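Local structure of SusD homolog (Bacteroides thetaiotaomicron VPI-5482, 3FDH) at residues F23-V28 / R90-Q95; S46-Y51 / E433-F438; V114-N119 / I162-D167. The protein probably binds carbohydrate at the outer membrane as a SusD/RagB-family lipoprotein of a glycan-uptake system. All coordinates share one frame; numbering follows the deposited sequence.

Interaction 1. Residues F23-V28 / R90-Q95; sequences FILADV and RIIIDQ
Ile24 and Ile92 are the central pair of an antiparallel helix-helix contact in the mainly helical SusD-type fold, joining the N-terminal helix 21-37 to the C-terminal end of helix 76-95. The short axes run 9.9 Å apart and 155° from parallel, a spacing wide enough for branched aliphatic side chains to mesh between the backbones. The side-chain packing is mainly aliphatic. Beta-branched isoleucine suits position 24 because its two arms serve different neighbours, while Ile92 contributes one long arm, CG1 to CD1. Ile24 and Ile92 slide past one another in opposite directions, with Ile24 CB 3.7 Å from Ile92 CG1 and the CG2 branch of Ile24 lying against the same arm. In Ile92, CG1 stands anti to the carbonyl carbon and chi2 of 173° extends CD1 away from its own helix. This methyl ends against the start of Leu25, 3.5 Å from Leu25 N, and touches Leu25 CB at 3.8 Å, the two side chains crossing at about a right angle. The other arm of Ile24 goes elsewhere: its CD1 meets Ile91 CG2 at 3.9 Å, again crosswise, and the side chain of Gln95 lies close by. The contact is therefore graded. Ile92, Leu25 and Val28 are buried, and helix 106-127 packs on the first two through Ala112 and Met111 respectively, whereas Ile24 and Ile91 are partly exposed. Val28, one turn after Ile24, adds a lighter touch, its CG2 4.3 Å from Ile92 CD1.

Interaction 2. Residues S46-Y51 / E433-F438; sequences SSYIEY and ETYNDF
Ile49 is the tightly packed apolar centre of this contact, set against helix 431-443 just where helix 40-48 ends in a Schellman motif, with Glu50 at positive phi. Its CG2 lies 3.7 Å from Phe438 CG and meets the edge of the Tyr435 ring in plane. With chi1 of 48°, CG1 sits in the crowded position between backbone N and carbonyl carbon, and the arm it begins runs past Thr434 CG2. The end of that arm, CD1, rests on one face of the Tyr51 ring, toward its rim. Beyond, Tyr51 and Thr434 meet tip to tip, Tyr51 OH 2.8 Å from Thr434 OG1. That phenol is also hydrogen-bonded to the carbonyl O of Tyr421. Tyr48 and Tyr435 form an oblique ring pair, neither stacked nor edge-to-face, with Tyr48 CD2 4.0 Å from Tyr435 CE1. The looser side is that of Phe438, partly exposed and about 4 Å from a bound tetraethylene glycol. A phenylalanine in place of Tyr51 would probably leave the Tyr421 carbonyl without this donor and Thr434 OG1 without its phenolic neighbour. The Tyr51 phenol is thus buried yet engaged by both Thr434 OG1 and the Tyr421 carbonyl, which implies that its polar end pays little penalty for lying in an apolar core.

Interaction 3. Residues V114-N119 / I162-D167; sequences VMAAYN and ISYLDD
Tyr164 and Ala116 make the aromatic part of this contact, a CH-pi interaction between helices 154-171 and 106-127. Ala116 CB lies over the centre of one face of the Tyr164 ring, 3.8 Å from its centroid and 11° off the ring normal. Its single methyl sits 3.7 Å above the ring plane, and alanine lets the ring lie close to the helix. The hydroxyl of Tyr164 reaches beyond the pair to a hydrogen bond with Arg90 NE of helix 76-95.

The aliphatic contacts centre on Ala117. Its CB meets Leu165 CD2 at 3.7 Å and Tyr164 CB at 3.9 Å, a methyl touching two consecutive residues of the facing helix. The bond from Leu165 CA to CB points neither toward that helix nor away from it, but CG, beside the backbone N (chi1 -71°), and then CD2 bring the end of the chain to Ala117 CB. Val114 takes a lighter part, its CG2 4.4 Å from Leu165 CD2, and packs also on Trp194 and Phe197 of helix 191-208.

One side-chain hydrogen bond lies inside segment 114-119. Asn119 ND2 donates to Met115 O at 2.8 Å, from the opposite face of that carbonyl to the helical bond from Asn119 N, so two donors hold one oxygen. The side-chain amide of Asn119 also bonds to two residues of helix 21-37, to Thr32 through ND2 and to Asn36 through OD1, which helps fix its rotation.

With axes only 8.2 Å apart and directions differing by 163°, the two successive helices form a close antiparallel pair, of the kind that builds the TPR-like helical framework of SusD-family proteins.

Interactions 1 and 3 belong to one helical cluster, their centres 13 Å apart, and they touch directly. Val28 CG1 of interaction 1 packs 3.5 Å from Met115 CB of interaction 3, and Ile93 CD1 lies 3.7 Å from Tyr164 CE1, so helices 21-37, 76-95, 106-127 and 154-171 share a continuous core. Interaction 2 lies near the centre of the folded chain, about 8 Å from it, and brings together residues 382 positions apart. Its nearest atoms are about 6 Å from interaction 3 and about 16 Å from interaction 1. Of the three, interaction 2 is the one beside the bound tetraethylene glycol, which probably came from the crystallisation liquor.

Interaction 1. Residues F23-V28 / R90-Q95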
loop_
_atom_site.group_PDB
_atom_site.type_symbol
_atom_site.label_atom_id
_atom_site.label_comp_id
_atom_site.label_asym_id
_atom_site.label_seq_id
_atom_site.Cartn_x
_atom_site.Cartn_y
_atom_site.Cartn_z
ATOM N N PHE A 23 7.460 20.908 -12.855
ATOM C CA PHE A 23 7.008 21.437 -11.565
ATOM C C PHE A 23 5.702 20.758 -11.139
ATOM O O PHE A 23 5.427 20.522 -9.945
ATOM C CB PHE A 23 6.883 22.962 -11.618
ATOM C CG PHE A 23 8.188 23.649 -11.954
ATOM C CD1 PHE A 23 9.323 23.378 -11.211
ATOM C CD2 PHE A 23 8.289 24.527 -13.037
ATOM C CE1 PHE A 23 10.535 24.000 -11.533
ATOM C CE2 PHE A 23 9.479 25.139 -13.336
ATOM C CZ PHE A 23 10.597 24.872 -12.598
ATOM N N ILE A 24 4.902 20.412 -12.129
ATOM C CA ILE A 24 3.642 19.738 -11.836
ATOM C C ILE A 24 3.985 18.329 -11.341
ATOM O O ILE A 24 3.392 17.810 -10.384
ATOM C CB ILE A 24 2.696 19.654 -13.060
ATOM C CG1 ILE A 24 2.409 21.046 -13.642
ATOM C CG2 ILE A 24 1.379 18.975 -12.657
ATOM C CD1 ILE A 24 1.654 21.024 -14.974
ATOM N N LEU A 25 4.982 17.732 -11.976
ATOM C CA LEU A 25 5.353 16.352 -11.642
ATOM C C LEU A 25 5.824 16.269 -10.207
ATOM O O LEU A 25 5.595 15.285 -9.509
ATOM C CB LEU A 25 6.447 15.829 -12.577
ATOM C CG LEU A 25 6.842 14.370 -12.429
ATOM C CD1 LEU A 25 5.601 13.486 -12.852
ATOM C CD2 LEU A 25 8.129 14.046 -13.203
ATOM N N ALA A 26 6.520 17.296 -9.770
ATOM C CA ALA A 26 7.065 17.299 -8.386
ATOM C C ALA A 26 5.889 17.142 -7.430
ATOM O O ALA A 26 5.917 16.376 -6.457
ATOM C CB ALA A 26 7.819 18.605 -8.087
ATOM N N ASP A 27 4.822 17.843 -7.772
ATOM C CA ASP A 27 3.615 17.847 -6.941
ATOM C C ASP A 27 2.867 16.532 -7.035
ATOM O O ASP A 27 2.344 16.021 -6.049
ATOM C CB ASP A 27 2.665 18.963 -7.370
ATOM C CG ASP A 27 1.524 19.146 -6.405
ATOM O OD1 ASP A 27 1.702 19.834 -5.368
ATOM O OD2 ASP A 27 0.430 18.632 -6.702
ATOM N N VAL A 28 2.819 15.982 -8.239
ATOM C CA VAL A 28 2.094 14.729 -8.497
ATOM C C VAL A 28 2.758 13.592 -7.718
ATOM O O VAL A 28 2.110 12.772 -7.084
ATOM C CB VAL A 28 1.998 14.439 -10.053
ATOM C CG1 VAL A 28 1.677 12.986 -10.370
ATOM C CG2 VAL A 28 0.996 15.422 -10.743
ATOM N N ARG A 90 -2.396 14.273 -16.120
ATOM C CA ARG A 90 -2.967 14.349 -17.458
ATOM C C ARG A 90 -2.629 15.668 -18.112
ATOM O O ARG A 90 -2.463 15.742 -19.325
ATOM C CB ARG A 90 -4.466 14.092 -17.449
ATOM C CG ARG A 90 -4.760 12.620 -17.268
ATOM C CD ARG A 90 -6.224 12.365 -17.075
ATOM N NE ARG A 90 -6.556 10.951 -17.192
ATOM C CZ ARG A 90 -7.746 10.427 -16.912
ATOM N NH1 ARG A 90 -8.711 11.186 -16.433
ATOM N NH2 ARG A 90 -7.964 9.138 -17.107
ATOM N N ILE A 91 -2.501 16.691 -17.281
ATOM C CA ILE A 91 -2.109 18.029 -17.780
ATOM C C ILE A 91 -0.672 17.926 -18.289
ATOM O O ILE A 91 -0.334 18.436 -19.353
ATOM C CB ILE A 91 -2.268 19.130 -16.713
ATOM C CG1 ILE A 91 -3.760 19.444 -16.507
ATOM C CG2 ILE A 91 -1.536 20.390 -17.125
ATOM C CD1 ILE A 91 -4.074 20.273 -15.261
ATOM N N ILE A 92 0.163 17.204 -17.553
ATOM C CA ILE A 92 1.555 17.030 -17.956
ATOM C C ILE A 92 1.598 16.305 -19.301
ATOM O O ILE A 92 2.334 16.666 -20.228
ATOM C CB ILE A 92 2.343 16.176 -16.947
ATOM C CG1 ILE A 92 2.500 16.914 -15.595
ATOM C CG2 ILE A 92 3.693 15.825 -17.541
ATOM C CD1 ILE A 92 3.143 16.064 -14.444
ATOM N N ILE A 93 0.761 15.287 -19.398
ATOM C CA ILE A 93 0.770 14.409 -20.569
ATOM C C ILE A 93 0.407 15.221 -21.783
ATOM O O ILE A 93 1.012 15.094 -22.844
ATOM C CB ILE A 93 -0.159 13.193 -20.405
ATOM C CG1 ILE A 93 0.340 12.307 -19.249
ATOM C CG2 ILE A 93 -0.251 12.456 -21.738
ATOM C CD1 ILE A 93 -0.563 11.173 -18.871
ATOM N N ASP A 94 -0.559 16.102 -21.597
ATOM C CA ASP A 94 -0.981 16.991 -22.680
ATOM C C ASP A 94 0.076 18.038 -22.984
ATOM O O ASP A 94 0.407 18.287 -24.135
ATOM C CB ASP A 94 -2.304 17.690 -22.392
ATOM C CG ASP A 94 -3.500 16.759 -22.535
ATOM O OD1 ASP A 94 -3.332 15.606 -23.008
ATOM O OD2 ASP A 94 -4.612 17.199 -22.174
ATOM N N GLN A 95 0.611 18.640 -21.937
ATOM C CA GLN A 95 1.632 19.685 -22.137
ATOM C C GLN A 95 2.866 19.131 -22.832
ATOM O O GLN A 95 3.541 19.849 -23.563
ATOM C CB GLN A 95 2.030 20.361 -20.828
ATOM C CG GLN A 95 0.948 21.278 -20.306
ATOM C CD GLN A 95 1.349 22.060 -19.063
ATOM O OE1 GLN A 95 2.492 22.025 -18.613
ATOM N NE2 GLN A 95 0.396 22.751 -18.501
#

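Interaction 2. Residues S46-Y51 / E433-F438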
loop_
_atom_site.group_PDB
_atom_site.type_symbol
_atom_site.label_atom_id
_atom_site.label_comp_id
_atom_site.label_asym_id
_atom_site.label_seq_id
_atom_site.Cartn_x
_atom_site.Cartn_y
_atom_site.Cartn_z
ATOM N N SER A 46 -4.994 -0.208 7.214
ATOM C CA SER A 46 -4.235 -0.747 8.346
ATOM C C SER A 46 -5.143 -1.392 9.365
ATOM O O SER A 46 -4.856 -2.460 9.907
ATOM C CB SER A 46 -3.405 0.338 9.042
ATOM O OG SER A 46 -2.439 0.910 8.203
ATOM N N SER A 47 -6.277 -0.739 9.583
ATOM C CA SER A 47 -7.280 -1.247 10.500
ATOM C C SER A 47 -8.034 -2.424 9.853
ATOM O O SER A 47 -8.199 -3.477 10.423
ATOM C CB SER A 47 -8.317 -0.165 10.850
ATOM O OG SER A 47 -9.436 -0.726 11.489
ATOM N N TYR A 48 -8.464 -2.251 8.616
ATOM C CA TYR A 48 -9.293 -3.287 8.007
ATOM C C TYR A 48 -8.617 -4.665 7.955
ATOM O O TYR A 48 -9.277 -5.681 8.205
ATOM C CB TYR A 48 -9.827 -2.870 6.649
ATOM C CG TYR A 48 -10.637 -1.611 6.616
ATOM C CD1 TYR A 48 -11.354 -1.186 7.720
ATOM C CD2 TYR A 48 -10.807 -0.917 5.424
ATOM C CE1 TYR A 48 -12.155 -0.075 7.646
ATOM C CE2 TYR A 48 -11.593 0.199 5.353
ATOM C CZ TYR A 48 -12.296 0.606 6.466
ATOM O OH TYR A 48 -13.140 1.716 6.412
ATOM N N ILE A 49 -7.323 -4.708 7.645
ATOM C CA ILE A 49 -6.565 -5.978 7.552
ATOM C C ILE A 49 -5.651 -6.227 8.740
ATOM O O ILE A 49 -4.726 -7.032 8.726
ATOM C CB ILE A 49 -5.906 -6.232 6.172
ATOM C CG1 ILE A 49 -5.132 -5.036 5.653
ATOM C CG2 ILE A 49 -7.047 -6.556 5.182
ATOM C CD1 ILE A 49 -3.965 -4.651 6.453
ATOM N N GLU A 50 -5.951 -5.454 9.774
ATOM C CA GLU A 50 -5.436 -5.699 11.116
ATOM C C GLU A 50 -3.950 -5.622 11.357
ATOM O O GLU A 50 -3.391 -6.329 12.206
ATOM C CB GLU A 50 -6.045 -6.995 11.672
ATOM C CG GLU A 50 -7.591 -6.953 11.748
ATOM C CD GLU A 50 -8.227 -8.168 12.377
ATOM O OE1 GLU A 50 -7.529 -9.051 12.899
ATOM O OE2 GLU A 50 -9.469 -8.253 12.316
ATOM N N TYR A 51 -3.327 -4.703 10.638
ATOM C CA TYR A 51 -1.904 -4.343 10.903
ATOM C C TYR A 51 -1.813 -3.466 12.167
ATOM O O TYR A 51 -0.790 -3.408 12.899
ATOM C CB TYR A 51 -1.373 -3.520 9.759
ATOM C CG TYR A 51 -0.860 -4.291 8.572
ATOM C CD1 TYR A 51 -0.437 -5.631 8.697
ATOM C CD2 TYR A 51 -0.708 -3.660 7.329
ATOM C CE1 TYR A 51 0.099 -6.320 7.604
ATOM C CE2 TYR A 51 -0.183 -4.330 6.246
ATOM C CZ TYR A 51 0.255 -5.635 6.376
ATOM O OH TYR A 51 0.767 -6.276 5.262
ATOM N N GLU A 433 -1.895 -1.749 -0.336
ATOM C CA GLU A 433 -1.730 -2.897 -1.241
ATOM C C GLU A 433 -2.093 -4.229 -0.547
ATOM O O GLU A 433 -2.632 -5.125 -1.163
ATOM C CB GLU A 433 -0.322 -2.886 -1.844
ATOM C CG GLU A 433 -0.013 -3.983 -2.833
ATOM C CD GLU A 433 -0.863 -3.932 -4.094
ATOM O OE1 GLU A 433 -1.546 -2.939 -4.340
ATOM O OE2 GLU A 433 -0.796 -4.905 -4.870
ATOM N N THR A 434 -1.814 -4.355 0.739
ATOM C CA THR A 434 -2.154 -5.610 1.452
ATOM C C THR A 434 -3.632 -5.865 1.474
ATOM O O THR A 434 -4.098 -7.000 1.366
ATOM C CB THR A 434 -1.651 -5.618 2.821
ATOM O OG1 THR A 434 -0.223 -5.673 2.733
ATOM C CG2 THR A 434 -2.177 -6.856 3.578
ATOM N N TYR A 435 -4.340 -4.755 1.510
ATOM C CA TYR A 435 -5.812 -4.771 1.495
ATOM C C TYR A 435 -6.375 -5.208 0.119
ATOM O O TYR A 435 -7.369 -5.928 0.041
ATOM C CB TYR A 435 -6.314 -3.411 1.908
ATOM C CG TYR A 435 -7.790 -3.238 1.808
ATOM C CD1 TYR A 435 -8.657 -3.865 2.720
ATOM C CD2 TYR A 435 -8.326 -2.390 0.870
ATOM C CE1 TYR A 435 -10.015 -3.693 2.629
ATOM C CE2 TYR A 435 -9.665 -2.195 0.787
ATOM C CZ TYR A 435 -10.513 -2.833 1.671
ATOM O OH TYR A 435 -11.839 -2.572 1.535
ATOM N N ASN A 436 -5.687 -4.830 -0.942
ATOM C CA ASN A 436 -5.984 -5.336 -2.281
ATOM C C ASN A 436 -5.733 -6.835 -2.315
ATOM O O ASN A 436 -6.573 -7.583 -2.767
ATOM C CB ASN A 436 -5.147 -4.673 -3.361
ATOM C CG ASN A 436 -5.489 -3.219 -3.556
ATOM O OD1 ASN A 436 -6.667 -2.836 -3.441
ATOM N ND2 ASN A 436 -4.461 -2.388 -3.841
ATOM N N ASP A 437 -4.571 -7.282 -1.831
ATOM C CA ASP A 437 -4.270 -8.708 -1.858
ATOM C C ASP A 437 -5.305 -9.502 -1.081
ATOM O O ASP A 437 -5.732 -10.587 -1.472
ATOM C CB ASP A 437 -2.907 -9.017 -1.231
ATOM C CG ASP A 437 -1.686 -8.696 -2.158
ATOM O OD1 ASP A 437 -1.727 -8.982 -3.374
ATOM O OD2 ASP A 437 -0.631 -8.282 -1.628
ATOM N N PHE A 438 -5.794 -8.912 0.006
ATOM C CA PHE A 438 -6.694 -9.648 0.912
ATOM C C PHE A 438 -7.997 -9.878 0.214
ATOM O O PHE A 438 -8.578 -10.974 0.220
ATOM C CB PHE A 438 -6.966 -8.860 2.235
ATOM C CG PHE A 438 -7.746 -9.661 3.231
ATOM C CD1 PHE A 438 -7.128 -10.551 4.072
ATOM C CD2 PHE A 438 -9.099 -9.591 3.260
ATOM C CE1 PHE A 438 -7.857 -11.329 4.925
ATOM C CE2 PHE A 438 -9.828 -10.345 4.117
ATOM C CZ PHE A 438 -9.217 -11.227 4.955
#

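Interaction 3. Residues V114-N119 / I162-D167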
loop_
_atom_site.group_PDB
_atom_site.type_symbol
_atom_site.label_atom_id
_atom_site.label_comp_id
_atom_site.label_asym_id
_atom_site.label_seq_id
_atom_site.Cartn_x
_atom_site.Cartn_y
_atom_site.Cartn_z
ATOM N N VAL A 114 3.074 7.047 -15.779
ATOM C CA VAL A 114 3.177 6.080 -14.687
ATOM C C VAL A 114 2.353 6.580 -13.470
ATOM O O VAL A 114 1.634 5.828 -12.810
ATOM C CB VAL A 114 4.656 5.812 -14.285
ATOM C CG1 VAL A 114 4.737 4.960 -12.955
ATOM C CG2 VAL A 114 5.405 5.120 -15.433
HETATM N N MSE A 115 2.426 7.870 -13.189
HETATM C CA MSE A 115 1.675 8.374 -12.033
HETATM C C MSE A 115 0.199 8.355 -12.336
HETATM O O MSE A 115 -0.622 8.204 -11.432
HETATM C CB MSE A 115 2.084 9.789 -11.628
HETATM C CG MSE A 115 3.504 9.936 -11.127
HETATM SE SE MSE A 115 3.572 9.237 -9.350
HETATM C CE MSE A 115 4.270 7.493 -9.620
ATOM N N ALA A 116 -0.136 8.502 -13.610
ATOM C CA ALA A 116 -1.564 8.518 -14.014
ATOM C C ALA A 116 -2.115 7.103 -13.777
ATOM O O ALA A 116 -3.206 6.912 -13.257
ATOM C CB ALA A 116 -1.731 8.929 -15.463
ATOM N N ALA A 117 -1.315 6.124 -14.176
ATOM C CA ALA A 117 -1.685 4.725 -14.049
ATOM C C ALA A 117 -1.881 4.398 -12.589
ATOM O O ALA A 117 -2.833 3.730 -12.197
ATOM C CB ALA A 117 -0.601 3.808 -14.657
ATOM N N TYR A 118 -0.963 4.903 -11.789
ATOM C CA TYR A 118 -0.943 4.589 -10.362
ATOM C C TYR A 118 -2.185 5.096 -9.680
ATOM O O TYR A 118 -2.797 4.405 -8.869
ATOM C CB TYR A 118 0.323 5.148 -9.688
ATOM C CG TYR A 118 0.644 4.498 -8.370
ATOM C CD1 TYR A 118 -0.038 4.851 -7.214
ATOM C CD2 TYR A 118 1.637 3.550 -8.275
ATOM C CE1 TYR A 118 0.251 4.258 -5.984
ATOM C CE2 TYR A 118 1.936 2.963 -7.062
ATOM C CZ TYR A 118 1.247 3.330 -5.913
ATOM O OH TYR A 118 1.558 2.730 -4.702
ATOM N N ASN A 119 -2.565 6.309 -10.046
ATOM C CA ASN A 119 -3.738 6.946 -9.437
ATOM C C ASN A 119 -5.038 6.360 -9.946
ATOM O O ASN A 119 -6.013 6.229 -9.196
ATOM C CB ASN A 119 -3.676 8.456 -9.586
ATOM C CG ASN A 119 -2.665 9.066 -8.634
ATOM O OD1 ASN A 119 -2.887 9.112 -7.421
ATOM N ND2 ASN A 119 -1.534 9.493 -9.169
ATOM N N ILE A 162 -3.270 -0.033 -17.940
ATOM C CA ILE A 162 -2.230 -0.764 -18.702
ATOM C C ILE A 162 -1.739 0.056 -19.901
ATOM O O ILE A 162 -0.547 0.079 -20.256
ATOM C CB ILE A 162 -2.728 -2.122 -19.166
ATOM C CG1 ILE A 162 -3.073 -2.960 -17.947
ATOM C CG2 ILE A 162 -1.656 -2.809 -20.048
ATOM C CD1 ILE A 162 -1.880 -3.164 -17.058
ATOM N N SER A 163 -2.676 0.781 -20.469
ATOM C CA SER A 163 -2.397 1.621 -21.622
ATOM C C SER A 163 -1.440 2.737 -21.239
ATOM O O SER A 163 -0.487 3.045 -21.962
ATOM C CB SER A 163 -3.701 2.158 -22.190
ATOM O OG SER A 163 -3.463 3.023 -23.287
ATOM N N TYR A 164 -1.672 3.325 -20.082
ATOM C CA TYR A 164 -0.768 4.344 -19.571
ATOM C C TYR A 164 0.634 3.794 -19.369
ATOM O O TYR A 164 1.635 4.458 -19.651
ATOM C CB TYR A 164 -1.255 4.980 -18.270
ATOM C CG TYR A 164 -2.206 6.153 -18.463
ATOM C CD1 TYR A 164 -1.915 7.171 -19.341
ATOM C CD2 TYR A 164 -3.358 6.270 -17.693
ATOM C CE1 TYR A 164 -2.777 8.244 -19.494
ATOM C CE2 TYR A 164 -4.224 7.347 -17.834
ATOM C CZ TYR A 164 -3.931 8.325 -18.729
ATOM O OH TYR A 164 -4.802 9.393 -18.878
ATOM N N LEU A 165 0.705 2.564 -18.881
ATOM C CA LEU A 165 1.998 1.938 -18.562
ATOM C C LEU A 165 2.726 1.618 -19.861
ATOM O O LEU A 165 3.929 1.829 -19.991
ATOM C CB LEU A 165 1.839 0.684 -17.684
ATOM C CG LEU A 165 1.411 0.974 -16.226
ATOM C CD1 LEU A 165 1.149 -0.305 -15.432
ATOM C CD2 LEU A 165 2.466 1.871 -15.537
ATOM N N ASP A 166 1.971 1.189 -20.853
ATOM C CA ASP A 166 2.594 0.873 -22.145
ATOM C C ASP A 166 3.129 2.148 -22.764
ATOM O O ASP A 166 4.225 2.178 -23.326
ATOM C CB ASP A 166 1.626 0.159 -23.071
ATOM C CG ASP A 166 1.373 -1.271 -22.655
ATOM O OD1 ASP A 166 2.217 -1.870 -21.941
ATOM O OD2 ASP A 166 0.318 -1.789 -23.065
ATOM N N ASP A 167 2.359 3.219 -22.627
ATOM C CA ASP A 167 2.771 4.526 -23.175
ATOM C C ASP A 167 4.049 4.933 -22.482
ATOM O O ASP A 167 5.014 5.368 -23.092
ATOM C CB ASP A 167 1.733 5.605 -22.906
ATOM C CG ASP A 167 0.480 5.456 -23.746
ATOM O OD1 ASP A 167 0.482 4.658 -24.701
ATOM O OD2 ASP A 167 -0.517 6.153 -23.445
#